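Local coordinates for NlpC/P60 domain-containing protein (Mycobacterium avium subsp. paratuberculosis, PDB 3GT2) that is an antigen whose P60 domain, described here, probably acts as a cysteine peptidase of the NlpC/P60 (C40) family, at residues Ala77-Gly82 with Ala133-Arg138. Residues are numbered along the deposited sequence; the frame is centred on the assembly and turned at random.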
ATOM      1  N   ALA A  77      -6.923   9.602   1.407  1.00 21.34           N
ATOM      2  CA  ALA A  77      -8.265   9.033   1.358  1.00 19.63           C
ATOM      3  C   ALA A  77      -8.290   7.604   1.898  1.00 20.07           C
ATOM      4  O   ALA A  77      -9.273   7.183   2.506  1.00 22.14           O
ATOM      5  CB  ALA A  77      -8.818   9.074  -0.072  1.00 19.94           C
HETATM    6  N   MSE A  78      -7.218   6.849   1.666  1.00 19.24           N
HETATM    7  CA  MSE A  78      -7.134   5.498   2.226  1.00 16.87           C
HETATM    8  C   MSE A  78      -7.120   5.542   3.748  1.00 18.44           C
HETATM    9  O   MSE A  78      -7.621   4.633   4.407  1.00 19.76           O
HETATM   10  CB  MSE A  78      -5.888   4.773   1.721  1.00 14.36           C
HETATM   11  CG  MSE A  78      -5.914   4.436   0.257  1.00 19.92           C
HETATM   12 SE   MSE A  78      -4.188   3.776  -0.370  1.00 23.46          SE
HETATM   13  CE  MSE A  78      -4.614   3.713  -2.259  1.00 19.97           C
ATOM     14  N   TYR A  79      -6.540   6.605   4.303  1.00 17.89           N
ATOM     15  CA  TYR A  79      -6.433   6.763   5.746  1.00 17.73           C
ATOM     16  C   TYR A  79      -7.814   6.906   6.365  1.00 21.46           C
ATOM     17  O   TYR A  79      -7.978   6.741   7.560  1.00 23.24           O
ATOM     18  CB  TYR A  79      -5.622   8.009   6.068  1.00 16.28           C
ATOM     19  CG  TYR A  79      -5.137   8.092   7.493  1.00 16.74           C
ATOM     20  CD1 TYR A  79      -4.310   7.106   8.024  1.00 18.31           C
ATOM     21  CD2 TYR A  79      -5.481   9.171   8.302  1.00 18.30           C
ATOM     22  CE1 TYR A  79      -3.850   7.182   9.325  1.00 21.36           C
ATOM     23  CE2 TYR A  79      -5.026   9.253   9.610  1.00 23.02           C
ATOM     24  CZ  TYR A  79      -4.206   8.252  10.111  1.00 23.64           C
ATOM     25  OH  TYR A  79      -3.734   8.307  11.399  1.00 20.32           O
ATOM     26  N   ARG A  80      -8.805   7.216   5.539  1.00 21.93           N
ATOM     27  CA  ARG A  80     -10.153   7.487   6.035  1.00 23.95           C
ATOM     28  C   ARG A  80     -11.143   6.357   5.770  1.00 26.48           C
ATOM     29  O   ARG A  80     -12.348   6.523   5.956  1.00 29.64           O
ATOM     30  CB  ARG A  80     -10.676   8.798   5.443  1.00 26.63           C
ATOM     31  CG  ARG A  80      -9.875  10.011   5.901  1.00 27.26           C
ATOM     32  CD  ARG A  80     -10.196  11.237   5.059  1.00 36.19           C
ATOM     33  NE  ARG A  80     -11.601  11.614   5.176  1.00 42.30           N
ATOM     34  CZ  ARG A  80     -12.106  12.299   6.196  1.00 46.86           C
ATOM     35  NH1 ARG A  80     -11.324  12.683   7.196  1.00 46.59           N
ATOM     36  NH2 ARG A  80     -13.399  12.596   6.218  1.00 50.46           N
ATOM     37  N   VAL A  81     -10.643   5.210   5.338  1.00 19.68           N
ATOM     38  CA  VAL A  81     -11.506   4.049   5.169  1.00 18.83           C
ATOM     39  C   VAL A  81     -11.054   2.920   6.089  1.00 21.00           C
ATOM     40  O   VAL A  81      -9.989   2.994   6.695  1.00 23.49           O
ATOM     41  CB  VAL A  81     -11.548   3.566   3.712  1.00 22.80           C
ATOM     42  CG1 VAL A  81     -11.841   4.742   2.794  1.00 22.18           C
ATOM     43  CG2 VAL A  81     -10.231   2.900   3.335  1.00 22.60           C
ATOM     44  N   GLY A  82     -11.861   1.876   6.182  1.00 21.06           N
ATOM     45  CA  GLY A  82     -11.506   0.722   6.980  1.00 20.22           C
ATOM     46  C   GLY A  82     -11.484   0.979   8.475  1.00 24.86           C
ATOM     47  O   GLY A  82     -12.147   1.889   8.982  1.00 26.06           O
ATOM     48  N   ALA A 133       2.206   8.190  10.480  1.00 15.52           N
ATOM     49  CA  ALA A 133       0.939   8.642  11.040  1.00 16.42           C
ATOM     50  C   ALA A 133       0.637   7.777  12.258  1.00 21.17           C
ATOM     51  O   ALA A 133       1.132   6.652  12.352  1.00 20.52           O
ATOM     52  CB  ALA A 133      -0.167   8.514   9.994  1.00 18.84           C
ATOM     53  N   PRO A 134      -0.179   8.300  13.190  1.00 23.30           N
ATOM     54  CA  PRO A 134      -0.469   7.681  14.488  1.00 25.71           C
ATOM     55  C   PRO A 134      -1.165   6.323  14.413  1.00 22.38           C
ATOM     56  O   PRO A 134      -1.017   5.521  15.343  1.00 21.13           O
ATOM     57  CB  PRO A 134      -1.422   8.684  15.151  1.00 25.29           C
ATOM     58  CG  PRO A 134      -1.285   9.933  14.415  1.00 30.87           C
ATOM     59  CD  PRO A 134      -0.886   9.579  13.020  1.00 25.24           C
ATOM     60  N   TYR A 135      -1.945   6.088  13.362  1.00 16.91           N
ATOM     61  CA  TYR A 135      -2.684   4.838  13.237  1.00 13.43           C
ATOM     62  C   TYR A 135      -2.343   4.121  11.952  1.00 15.63           C
ATOM     63  O   TYR A 135      -1.934   4.742  10.964  1.00 16.62           O
ATOM     64  CB  TYR A 135      -4.188   5.082  13.246  1.00 13.16           C
ATOM     65  CG  TYR A 135      -4.696   5.670  14.529  1.00 14.80           C
ATOM     66  CD1 TYR A 135      -4.809   4.888  15.668  1.00 19.02           C
ATOM     67  CD2 TYR A 135      -5.068   7.001  14.598  1.00 18.55           C
ATOM     68  CE1 TYR A 135      -5.280   5.421  16.852  1.00 22.18           C
ATOM     69  CE2 TYR A 135      -5.548   7.547  15.778  1.00 22.19           C
ATOM     70  CZ  TYR A 135      -5.650   6.748  16.899  1.00 26.32           C
ATOM     71  OH  TYR A 135      -6.118   7.271  18.076  1.00 28.34           O
HETATM   72  N   MSE A 136      -2.518   2.808  11.972  1.00 16.02           N
HETATM   73  CA  MSE A 136      -2.520   2.041  10.742  1.00 16.07           C
HETATM   74  C   MSE A 136      -3.968   1.725  10.369  1.00 16.68           C
HETATM   75  O   MSE A 136      -4.882   2.026  11.139  1.00 19.30           O
HETATM   76  CB  MSE A 136      -1.662   0.784  10.899  1.00 18.95           C
HETATM   77  CG  MSE A 136      -0.217   1.155  11.110  1.00 23.72           C
HETATM   78 SE   MSE A 136       0.932  -0.320  11.584  1.00 29.43          SE
HETATM   79  CE  MSE A 136       0.581  -1.523  10.077  1.00 19.04           C
ATOM     80  N   VAL A 137      -4.185   1.153   9.187  1.00 14.20           N
ATOM     81  CA  VAL A 137      -5.547   0.912   8.709  1.00 13.75           C
ATOM     82  C   VAL A 137      -5.690  -0.513   8.217  1.00 18.37           C
ATOM     83  O   VAL A 137      -4.859  -1.000   7.445  1.00 20.24           O
ATOM     84  CB  VAL A 137      -5.938   1.876   7.559  1.00 20.21           C
ATOM     85  CG1 VAL A 137      -7.295   1.481   6.954  1.00 18.40           C
ATOM     86  CG2 VAL A 137      -5.953   3.316   8.057  1.00 19.65           C
ATOM     87  N   ARG A 138      -6.738  -1.183   8.679  1.00 15.63           N
ATOM     88  CA  ARG A 138      -7.065  -2.517   8.187  1.00 16.56           C
ATOM     89  C   ARG A 138      -8.268  -2.457   7.256  1.00 20.69           C
ATOM     90  O   ARG A 138      -9.300  -1.889   7.606  1.00 18.97           O
ATOM     91  CB  ARG A 138      -7.344  -3.444   9.367  1.00 15.58           C
ATOM     92  CG  ARG A 138      -7.702  -4.873   8.988  1.00 17.70           C
ATOM     93  CD  ARG A 138      -7.608  -5.759  10.227  1.00 19.71           C
ATOM     94  NE  ARG A 138      -6.268  -5.685  10.815  1.00 24.27           N
ATOM     95  CZ  ARG A 138      -5.986  -5.963  12.085  1.00 27.97           C
ATOM     96  NH1 ARG A 138      -6.950  -6.335  12.916  1.00 25.70           N
ATOM     97  NH2 ARG A 138      -4.736  -5.869  12.528  1.00 25.55           N
TER
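Y79 reaches along the 133-138 segment and sets its phenol tip among A133, P134 and Y135. Y79 CG lies anti to the backbone N (chi1 -165°), which carries the ring past V137 to residues 133-135. The hydroxyl meets the backbone of Y135 in a weak, bent hydrogen bond, Y135 N to Y79 OH 3.5 Å with 143° at the hydrogen. P134 CD lies equally close, 3.5 Å from Y79 OH, and the two side chains cross at about a right angle. Y135 puts CB and CD2 against the same oxygen, which lies at the edge of the Y135 ring, near its plane. The carbonyl oxygen of Y135 sits in the plane of the Y79 ring, 3.5 Å from Y79 CE1, at the ring edge. A133 CB packs obliquely on CE1 and CZ of Y79. F97, from strand 95-98, meets the Y79 ring edge-to-face, and K84 makes a cation-pi contact with it.

This contact joins the chain following helix 75-78 to strand 136-138, the last in this chain, within the NlpC/P60 fold. A type I turn, M78 to V81, leads from the helix into strand 83-85, which pairs antiparallel with 136-138.

V137 sends its two methyls to different partners. V137 CG2 lies 4.1 Å from Y79 CD1, on an oblique approach to the ring. V137 CG1 is tight against V81 O, at 3.1 Å. Next along, G82 CA makes a CA-H...O contact of 3.5 Å with R138 O. R138 CB points away from the 77-82 segment, and R138 NH2 forms a salt bridge with D94 OD2.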